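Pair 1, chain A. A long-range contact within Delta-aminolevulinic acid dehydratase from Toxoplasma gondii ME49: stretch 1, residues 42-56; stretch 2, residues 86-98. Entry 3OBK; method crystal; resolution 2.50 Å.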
# COMPACT_ATOMS: atom_id res chain seq x y z
N LYS A 42 15.49 -27.19 4.98
CA LYS A 42 16.68 -27.96 4.68
C LYS A 42 17.67 -27.85 5.84
O LYS A 42 17.59 -26.89 6.62
CB LYS A 42 17.32 -27.47 3.38
CG LYS A 42 17.57 -25.99 3.34
CD LYS A 42 18.31 -25.52 2.10
CE LYS A 42 18.59 -24.05 2.14
NZ LYS A 42 19.42 -23.54 3.30
N PRO A 43 18.57 -28.82 5.99
CA PRO A 43 19.54 -28.77 7.06
C PRO A 43 20.43 -27.52 7.07
O PRO A 43 20.73 -26.99 8.13
CB PRO A 43 20.41 -30.01 6.80
CG PRO A 43 19.53 -30.97 6.06
CD PRO A 43 18.62 -30.09 5.24
N SER A 44 20.85 -27.05 5.90
CA SER A 44 21.75 -25.90 5.83
C SER A 44 21.05 -24.54 6.13
O SER A 44 21.71 -23.48 6.07
CB SER A 44 22.44 -25.84 4.48
OG SER A 44 21.57 -25.42 3.46
N SER A 45 19.75 -24.59 6.44
CA SER A 45 19.03 -23.45 6.98
C SER A 45 18.99 -23.52 8.52
O SER A 45 18.46 -22.62 9.16
CB SER A 45 17.60 -23.37 6.41
OG SER A 45 17.60 -23.13 4.98
N LEU A 46 19.58 -24.55 9.12
CA LEU A 46 19.59 -24.66 10.58
C LEU A 46 20.95 -24.26 11.17
O LEU A 46 22.01 -24.58 10.62
CB LEU A 46 19.25 -26.09 11.01
CG LEU A 46 17.97 -26.71 10.39
CD1 LEU A 46 17.72 -28.14 10.88
CD2 LEU A 46 16.70 -25.80 10.61
N ILE A 47 20.89 -23.54 12.29
CA ILE A 47 22.04 -23.15 13.08
C ILE A 47 22.01 -23.96 14.38
O ILE A 47 20.98 -24.00 15.07
CB ILE A 47 21.99 -21.64 13.42
CG1 ILE A 47 21.84 -20.79 12.15
CG2 ILE A 47 23.21 -21.23 14.10
CD1 ILE A 47 21.58 -19.34 12.42
N TYR A 48 23.13 -24.58 14.73
CA TYR A 48 23.17 -25.46 15.89
C TYR A 48 23.94 -24.77 17.02
O TYR A 48 25.13 -24.49 16.89
CB TYR A 48 23.87 -26.77 15.49
CG TYR A 48 23.86 -27.90 16.51
CD1 TYR A 48 22.83 -28.02 17.43
CD2 TYR A 48 24.84 -28.88 16.51
CE1 TYR A 48 22.80 -29.05 18.34
CE2 TYR A 48 24.81 -29.95 17.42
CZ TYR A 48 23.78 -30.02 18.33
OH TYR A 48 23.69 -31.00 19.28
N PRO A 49 23.26 -24.50 18.15
CA PRO A 49 23.96 -23.80 19.21
C PRO A 49 24.51 -24.74 20.28
O PRO A 49 23.78 -25.60 20.78
CB PRO A 49 22.87 -22.87 19.80
CG PRO A 49 21.61 -23.14 19.04
CD PRO A 49 21.82 -24.50 18.41
N LEU A 50 25.79 -24.55 20.62
CA LEU A 50 26.48 -25.44 21.55
C LEU A 50 27.15 -24.68 22.69
O LEU A 50 27.43 -23.48 22.60
CB LEU A 50 27.54 -26.26 20.82
CG LEU A 50 27.02 -27.15 19.68
CD1 LEU A 50 28.16 -27.59 18.80
CD2 LEU A 50 26.22 -28.34 20.26
N PHE A 51 27.38 -25.43 23.77
CA PHE A 51 27.98 -24.92 24.97
C PHE A 51 29.28 -25.63 25.20
O PHE A 51 29.33 -26.87 25.14
CB PHE A 51 27.08 -25.21 26.16
CG PHE A 51 25.74 -24.59 26.05
CD1 PHE A 51 25.56 -23.25 26.36
CD2 PHE A 51 24.66 -25.32 25.60
CE1 PHE A 51 24.31 -22.67 26.24
CE2 PHE A 51 23.42 -24.74 25.49
CZ PHE A 51 23.24 -23.42 25.80
N VAL A 52 30.31 -24.84 25.49
CA VAL A 52 31.62 -25.37 25.83
C VAL A 52 32.10 -24.85 27.18
O VAL A 52 31.89 -23.69 27.51
CB VAL A 52 32.67 -25.02 24.76
CG1 VAL A 52 32.75 -23.54 24.53
CG2 VAL A 52 34.05 -25.60 25.17
N HIS A 53 32.78 -25.71 27.93
CA HIS A 53 33.44 -25.30 29.17
C HIS A 53 34.87 -25.83 29.26
O HIS A 53 35.25 -26.72 28.52
CB HIS A 53 32.60 -25.69 30.41
CG HIS A 53 32.50 -27.17 30.67
ND1 HIS A 53 31.92 -27.66 31.82
CD2 HIS A 53 32.88 -28.25 29.95
CE1 HIS A 53 31.98 -28.98 31.80
NE2 HIS A 53 32.55 -29.36 30.67
N ASP A 54 35.65 -25.27 30.17
CA ASP A 54 37.05 -25.62 30.30
C ASP A 54 37.23 -26.71 31.35
O ASP A 54 37.82 -26.48 32.38
CB ASP A 54 37.86 -24.38 30.70
CG ASP A 54 39.21 -24.32 30.03
OD1 ASP A 54 39.73 -25.35 29.54
OD2 ASP A 54 39.76 -23.21 29.99
N GLU A 55 36.70 -27.89 31.07
CA GLU A 55 36.84 -29.03 31.97
C GLU A 55 37.16 -30.21 31.11
O GLU A 55 36.91 -30.18 29.92
CB GLU A 55 35.55 -29.31 32.72
CG GLU A 55 34.96 -28.11 33.50
CD GLU A 55 35.77 -27.73 34.76
OE1 GLU A 55 36.73 -28.46 35.14
OE2 GLU A 55 35.42 -26.68 35.36
N GLU A 56 37.68 -31.28 31.71
CA GLU A 56 38.15 -32.44 30.96
C GLU A 56 36.96 -33.25 30.41
O GLU A 56 37.09 -33.95 29.39
CB GLU A 56 39.05 -33.33 31.85
N GLY A 86 24.76 -32.30 7.42
CA GLY A 86 24.46 -31.13 6.63
C GLY A 86 24.36 -29.80 7.37
O GLY A 86 24.02 -28.75 6.76
N ILE A 87 24.63 -29.79 8.68
CA ILE A 87 24.56 -28.53 9.38
C ILE A 87 25.85 -27.84 9.05
O ILE A 87 26.91 -28.44 9.13
CB ILE A 87 24.47 -28.68 10.90
CG1 ILE A 87 23.22 -29.48 11.30
CG2 ILE A 87 24.47 -27.29 11.57
CD1 ILE A 87 21.90 -28.72 11.06
N LYS A 88 25.78 -26.59 8.66
CA LYS A 88 27.01 -25.87 8.35
C LYS A 88 27.31 -24.75 9.34
O LYS A 88 28.47 -24.35 9.46
CB LYS A 88 26.99 -25.36 6.89
CG LYS A 88 27.63 -26.37 5.89
CD LYS A 88 26.68 -26.91 4.88
CE LYS A 88 27.41 -27.57 3.70
NZ LYS A 88 27.69 -26.61 2.54
N ALA A 89 26.31 -24.31 10.10
CA ALA A 89 26.47 -23.13 10.98
C ALA A 89 26.27 -23.44 12.45
O ALA A 89 25.27 -24.00 12.85
CB ALA A 89 25.51 -22.04 10.57
N PHE A 90 27.21 -22.98 13.26
CA PHE A 90 27.28 -23.36 14.65
C PHE A 90 27.54 -22.13 15.48
O PHE A 90 28.42 -21.32 15.18
CB PHE A 90 28.43 -24.36 14.88
CG PHE A 90 28.33 -25.58 14.04
CD1 PHE A 90 27.76 -26.72 14.54
CD2 PHE A 90 28.79 -25.58 12.75
CE1 PHE A 90 27.67 -27.84 13.77
CE2 PHE A 90 28.68 -26.69 11.97
CZ PHE A 90 28.11 -27.82 12.47
N MET A 91 26.78 -21.99 16.55
CA MET A 91 26.83 -20.83 17.40
C MET A 91 27.46 -21.36 18.70
O MET A 91 27.10 -22.44 19.14
CB MET A 91 25.39 -20.34 17.57
CG MET A 91 25.13 -18.95 18.07
SD MET A 91 23.31 -18.57 17.96
CE MET A 91 23.13 -17.69 16.41
N LEU A 92 28.40 -20.62 19.28
CA LEU A 92 29.15 -21.10 20.46
C LEU A 92 29.02 -20.21 21.69
O LEU A 92 29.29 -19.02 21.65
CB LEU A 92 30.64 -21.22 20.16
CG LEU A 92 31.08 -21.86 18.86
CD1 LEU A 92 32.59 -21.77 18.84
CD2 LEU A 92 30.60 -23.31 18.74
N PHE A 93 28.66 -20.83 22.80
CA PHE A 93 28.51 -20.13 24.05
C PHE A 93 29.48 -20.73 25.06
O PHE A 93 29.61 -21.95 25.14
CB PHE A 93 27.08 -20.31 24.54
CG PHE A 93 26.04 -19.73 23.64
CD1 PHE A 93 25.77 -18.37 23.65
CD2 PHE A 93 25.26 -20.54 22.85
CE1 PHE A 93 24.77 -17.84 22.86
CE2 PHE A 93 24.26 -20.03 22.08
CZ PHE A 93 24.00 -18.70 22.07
N PRO A 94 30.20 -19.90 25.82
CA PRO A 94 31.10 -20.40 26.86
C PRO A 94 30.50 -20.39 28.26
O PRO A 94 29.97 -19.38 28.70
CB PRO A 94 32.25 -19.42 26.80
CG PRO A 94 31.62 -18.15 26.41
CD PRO A 94 30.40 -18.47 25.58
N LYS A 95 30.58 -21.52 28.96
CA LYS A 95 30.40 -21.55 30.41
C LYS A 95 31.76 -21.20 31.01
O LYS A 95 32.69 -21.98 30.92
CB LYS A 95 29.85 -22.92 30.87
CG LYS A 95 30.33 -23.48 32.23
CD LYS A 95 29.96 -22.64 33.45
CE LYS A 95 30.06 -23.45 34.79
NZ LYS A 95 31.41 -24.10 35.11
N VAL A 96 31.86 -20.01 31.58
CA VAL A 96 33.10 -19.48 32.14
C VAL A 96 33.19 -19.81 33.63
O VAL A 96 32.18 -19.85 34.34
CB VAL A 96 33.14 -17.92 31.93
CG1 VAL A 96 34.29 -17.26 32.65
CG2 VAL A 96 33.14 -17.58 30.41
N ASP A 97 34.42 -20.09 34.10
CA ASP A 97 34.67 -20.34 35.52
C ASP A 97 34.21 -19.15 36.34
O ASP A 97 34.52 -18.02 35.98
CB ASP A 97 36.17 -20.54 35.78
CG ASP A 97 36.74 -21.79 35.08
OD1 ASP A 97 36.10 -22.88 35.23
OD2 ASP A 97 37.83 -21.68 34.43
N ASP A 98 33.52 -19.39 37.44
CA ASP A 98 33.06 -18.30 38.30
C ASP A 98 34.18 -17.32 38.63
O ASP A 98 33.94 -16.13 38.72
CB ASP A 98 32.41 -18.84 39.60
CG ASP A 98 31.56 -17.76 40.36
OD1 ASP A 98 30.61 -17.19 39.78
OD2 ASP A 98 31.83 -17.48 41.55
O HOH W 1 23.70 -24.66 8.63
O HOH W 2 30.64 -26.98 34.58
O HOH W 3 34.11 -24.51 34.37

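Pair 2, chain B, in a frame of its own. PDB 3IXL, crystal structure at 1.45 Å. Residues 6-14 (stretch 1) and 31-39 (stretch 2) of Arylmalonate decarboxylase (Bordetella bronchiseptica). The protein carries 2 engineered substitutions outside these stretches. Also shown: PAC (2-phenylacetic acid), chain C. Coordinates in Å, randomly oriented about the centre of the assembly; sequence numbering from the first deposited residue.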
# COMPACT_ATOMS: atom_id res chain seq x y z
N THR B 6 15.32 -0.64 -19.87
CA THR B 6 14.11 -0.42 -19.03
C THR B 6 14.35 -0.91 -17.59
O THR B 6 14.64 -2.09 -17.40
CB THR B 6 12.87 -1.14 -19.60
OG1 THR B 6 12.85 -1.02 -21.03
CG2 THR B 6 11.58 -0.55 -19.04
N PRO B 7 14.24 -0.00 -16.60
CA PRO B 7 14.39 -0.39 -15.20
C PRO B 7 13.31 -1.37 -14.74
O PRO B 7 12.11 -1.15 -14.96
CB PRO B 7 14.29 0.94 -14.44
CG PRO B 7 13.58 1.86 -15.36
CD PRO B 7 13.98 1.44 -16.74
N THR B 8 13.75 -2.45 -14.12
CA THR B 8 12.85 -3.42 -13.50
C THR B 8 12.51 -2.91 -12.10
O THR B 8 13.37 -2.39 -11.40
CB THR B 8 13.54 -4.78 -13.43
OG1 THR B 8 13.83 -5.22 -14.76
CG2 THR B 8 12.65 -5.79 -12.78
N ILE B 9 11.25 -3.03 -11.71
CA ILE B 9 10.84 -2.66 -10.36
C ILE B 9 10.59 -3.93 -9.56
O ILE B 9 9.79 -4.78 -9.98
CB ILE B 9 9.60 -1.75 -10.38
CG1 ILE B 9 9.99 -0.39 -10.97
CG2 ILE B 9 9.01 -1.59 -8.96
CD1 ILE B 9 8.82 0.50 -11.32
N GLY B 10 11.28 -4.08 -8.44
CA GLY B 10 11.17 -5.27 -7.61
C GLY B 10 10.21 -5.08 -6.45
O GLY B 10 10.20 -4.01 -5.82
N MET B 11 9.43 -6.12 -6.16
CA MET B 11 8.40 -6.06 -5.11
C MET B 11 8.47 -7.26 -4.19
O MET B 11 8.47 -8.39 -4.65
CB MET B 11 7.02 -5.94 -5.75
CG MET B 11 6.85 -4.60 -6.43
SD MET B 11 5.23 -4.35 -7.16
CE MET B 11 5.26 -2.55 -7.30
N ILE B 12 8.53 -7.00 -2.89
CA ILE B 12 8.45 -8.04 -1.87
C ILE B 12 6.98 -8.13 -1.46
O ILE B 12 6.41 -7.13 -1.01
CB ILE B 12 9.34 -7.72 -0.66
CG1 ILE B 12 10.80 -7.51 -1.08
CG2 ILE B 12 9.25 -8.85 0.37
CD1 ILE B 12 11.66 -6.90 0.01
N VAL B 13 6.37 -9.30 -1.65
CA VAL B 13 4.92 -9.45 -1.47
C VAL B 13 4.58 -10.49 -0.40
O VAL B 13 5.36 -11.41 -0.20
CB VAL B 13 4.21 -9.80 -2.82
CG1 VAL B 13 4.45 -8.71 -3.86
CG2 VAL B 13 4.68 -11.16 -3.36
N PRO B 14 3.47 -10.31 0.33
CA PRO B 14 3.11 -11.32 1.34
C PRO B 14 2.93 -12.80 0.91
O PRO B 14 3.45 -13.68 1.61
CB PRO B 14 1.84 -10.75 1.99
CG PRO B 14 2.00 -9.25 1.78
CD PRO B 14 2.58 -9.13 0.40
N LEU B 31 5.39 -1.40 -18.03
CA LEU B 31 6.52 -1.48 -17.11
C LEU B 31 6.73 -2.90 -16.60
O LEU B 31 5.76 -3.60 -16.34
CB LEU B 31 6.32 -0.53 -15.92
CG LEU B 31 6.26 0.97 -16.21
CD1 LEU B 31 6.30 1.71 -14.89
CD2 LEU B 31 7.40 1.44 -17.11
N PRO B 32 8.00 -3.34 -16.49
CA PRO B 32 8.31 -4.66 -15.93
C PRO B 32 8.40 -4.66 -14.41
O PRO B 32 9.10 -3.83 -13.81
CB PRO B 32 9.67 -4.98 -16.54
CG PRO B 32 10.33 -3.63 -16.70
CD PRO B 32 9.21 -2.64 -16.96
N PHE B 33 7.69 -5.59 -13.80
CA PHE B 33 7.74 -5.79 -12.35
C PHE B 33 8.16 -7.21 -12.07
O PHE B 33 7.75 -8.13 -12.77
CB PHE B 33 6.37 -5.54 -11.73
CG PHE B 33 5.88 -4.14 -11.89
CD1 PHE B 33 5.04 -3.80 -12.95
CD2 PHE B 33 6.25 -3.14 -10.99
CE1 PHE B 33 4.59 -2.50 -13.12
CE2 PHE B 33 5.80 -1.83 -11.16
CZ PHE B 33 4.98 -1.50 -12.22
N ILE B 34 9.00 -7.40 -11.04
CA ILE B 34 9.36 -8.72 -10.57
C ILE B 34 9.07 -8.78 -9.09
O ILE B 34 9.06 -7.74 -8.42
CB ILE B 34 10.84 -9.09 -10.87
CG1 ILE B 34 11.81 -8.07 -10.26
CG2 ILE B 34 11.04 -9.24 -12.39
CD1 ILE B 34 13.29 -8.48 -10.34
N ALA B 35 8.81 -9.98 -8.57
CA ALA B 35 8.38 -10.11 -7.19
C ALA B 35 8.99 -11.31 -6.51
O ALA B 35 9.46 -12.24 -7.16
CB ALA B 35 6.85 -10.15 -7.09
N SER B 36 9.00 -11.24 -5.19
CA SER B 36 9.54 -12.29 -4.36
C SER B 36 8.62 -12.39 -3.14
O SER B 36 8.28 -11.36 -2.53
CB SER B 36 10.98 -11.96 -3.97
OG SER B 36 11.60 -13.09 -3.36
N GLY B 37 8.20 -13.61 -2.81
CA GLY B 37 7.16 -13.83 -1.80
C GLY B 37 7.62 -14.23 -0.42
O GLY B 37 8.47 -15.11 -0.26
N LEU B 38 7.00 -13.62 0.59
CA LEU B 38 7.37 -13.85 1.99
C LEU B 38 6.79 -15.12 2.59
O LEU B 38 7.41 -15.71 3.47
CB LEU B 38 6.93 -12.68 2.85
CG LEU B 38 7.63 -11.36 2.56
CD1 LEU B 38 6.88 -10.20 3.18
CD2 LEU B 38 9.03 -11.40 3.12
N GLY B 39 5.59 -15.50 2.14
CA GLY B 39 4.86 -16.59 2.78
C GLY B 39 4.15 -16.19 4.07
O GLY B 39 4.09 -16.98 5.01
C1 PAC C . -1.40 -4.99 3.94
C2 PAC C . -1.58 -6.50 3.88
C1' PAC C . -1.47 -7.24 2.56
C2' PAC C . -2.21 -8.43 2.47
C3' PAC C . -2.17 -9.20 1.31
C4' PAC C . -1.39 -8.79 0.23
C5' PAC C . -0.65 -7.60 0.32
C6' PAC C . -0.68 -6.83 1.48
O1 PAC C . -1.20 -4.28 2.92
O2 PAC C . -1.47 -4.50 5.10
O HOH W 4 9.62 -0.94 -14.26

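Both pairs are two adjacent parallel strands. The angle between N-to-C directions is 26° in pair 1 and 23° in pair 2, with axes approaching to 4.5 and 4.6 Å, and N, CA and C of 14 central residues superpose with an RMSD of 0.5 Å. Tyr48(A) falls on Ile9(B) and Phe90(A) on Phe33(B), with CA atoms 0.1 and 0.3 Å apart after superposition.

The hydrogen-bond ladder is the strongest evidence for a common register. In pair 1, Tyr48(A), Leu50(A) and Val52(A) each use both N and O toward the second strand: Tyr48(A) N donates to Ala89(A) O at 2.9 Å, and Met91(A) N donates to Tyr48(A) O at 3.0 Å. At the matching positions of pair 2, Ile9(B) N donates to Pro32(B) O at 3.1 Å and Ile34(B) N to Ile9(B) O at 2.9 Å; Met11(B) and Val13(B) continue the pattern. Six bonds therefore correspond one to one. Pro49(A) and Pro94(A) sit between the residues that donate within this ladder, so their lack of an N-H costs it no bond; Gly10(B) and Gly37(B) occupy the matching positions.

Side chains fill this frame differently. On the face carrying Tyr48(A), Leu50(A), Phe90(A) and Leu92(A), the matched phenylalanines share the m rotamer, and their side-chain centres lie 0.5 Å apart. Phe90(A) CD1 meets Tyr48(A) CB at 4.0 Å and Leu50(A) CD1 at 4.4 Å. Phe33(B) CD2, the equivalent ring atom, likewise meets Ile9(B) CB at 3.7 Å and Met11(B) CE at 3.9 Å, so an unbranched methionine reaches the ring where a leucine does in pair 1. The Met11(B) sulfur also lies obliquely to that ring, SD being 5.1 Å from its centroid.

The other face keeps no matched phenylalanine pair: the side-chain centres of Phe93(A) and Ser36(B) lie 2.7 Å apart. Phe93(A) touches both Pro49(A), whose CB lies at the ring edge, 3.9 Å from Phe93(A) CE2, and Phe51(A), whose CD1 is 3.8 Å from Phe93(A) CB; the two phenylalanine rings are near parallel but slid apart, with centroids 5.7 Å apart. Pair 2 has Gly10(B), Ile12(B) and Ser36(B) at these positions. None of these three residues supplies a ring; Ile12(B) CG2 packs against Leu38(B) CG at 3.7 Å, while Thr8(B) CG2 reaches Ile34(B) CG1 at 3.5 Å.

At the last rung of the ladder, Lys95(A) and Leu38(B) coincide to 0.6 Å in CA, yet their side chains differ: Lys95(A) NZ is bridged by water 2 to His53(A) ND1, at 3.0 and 3.1 Å respectively, whereas Leu38(B) makes an apolar contact.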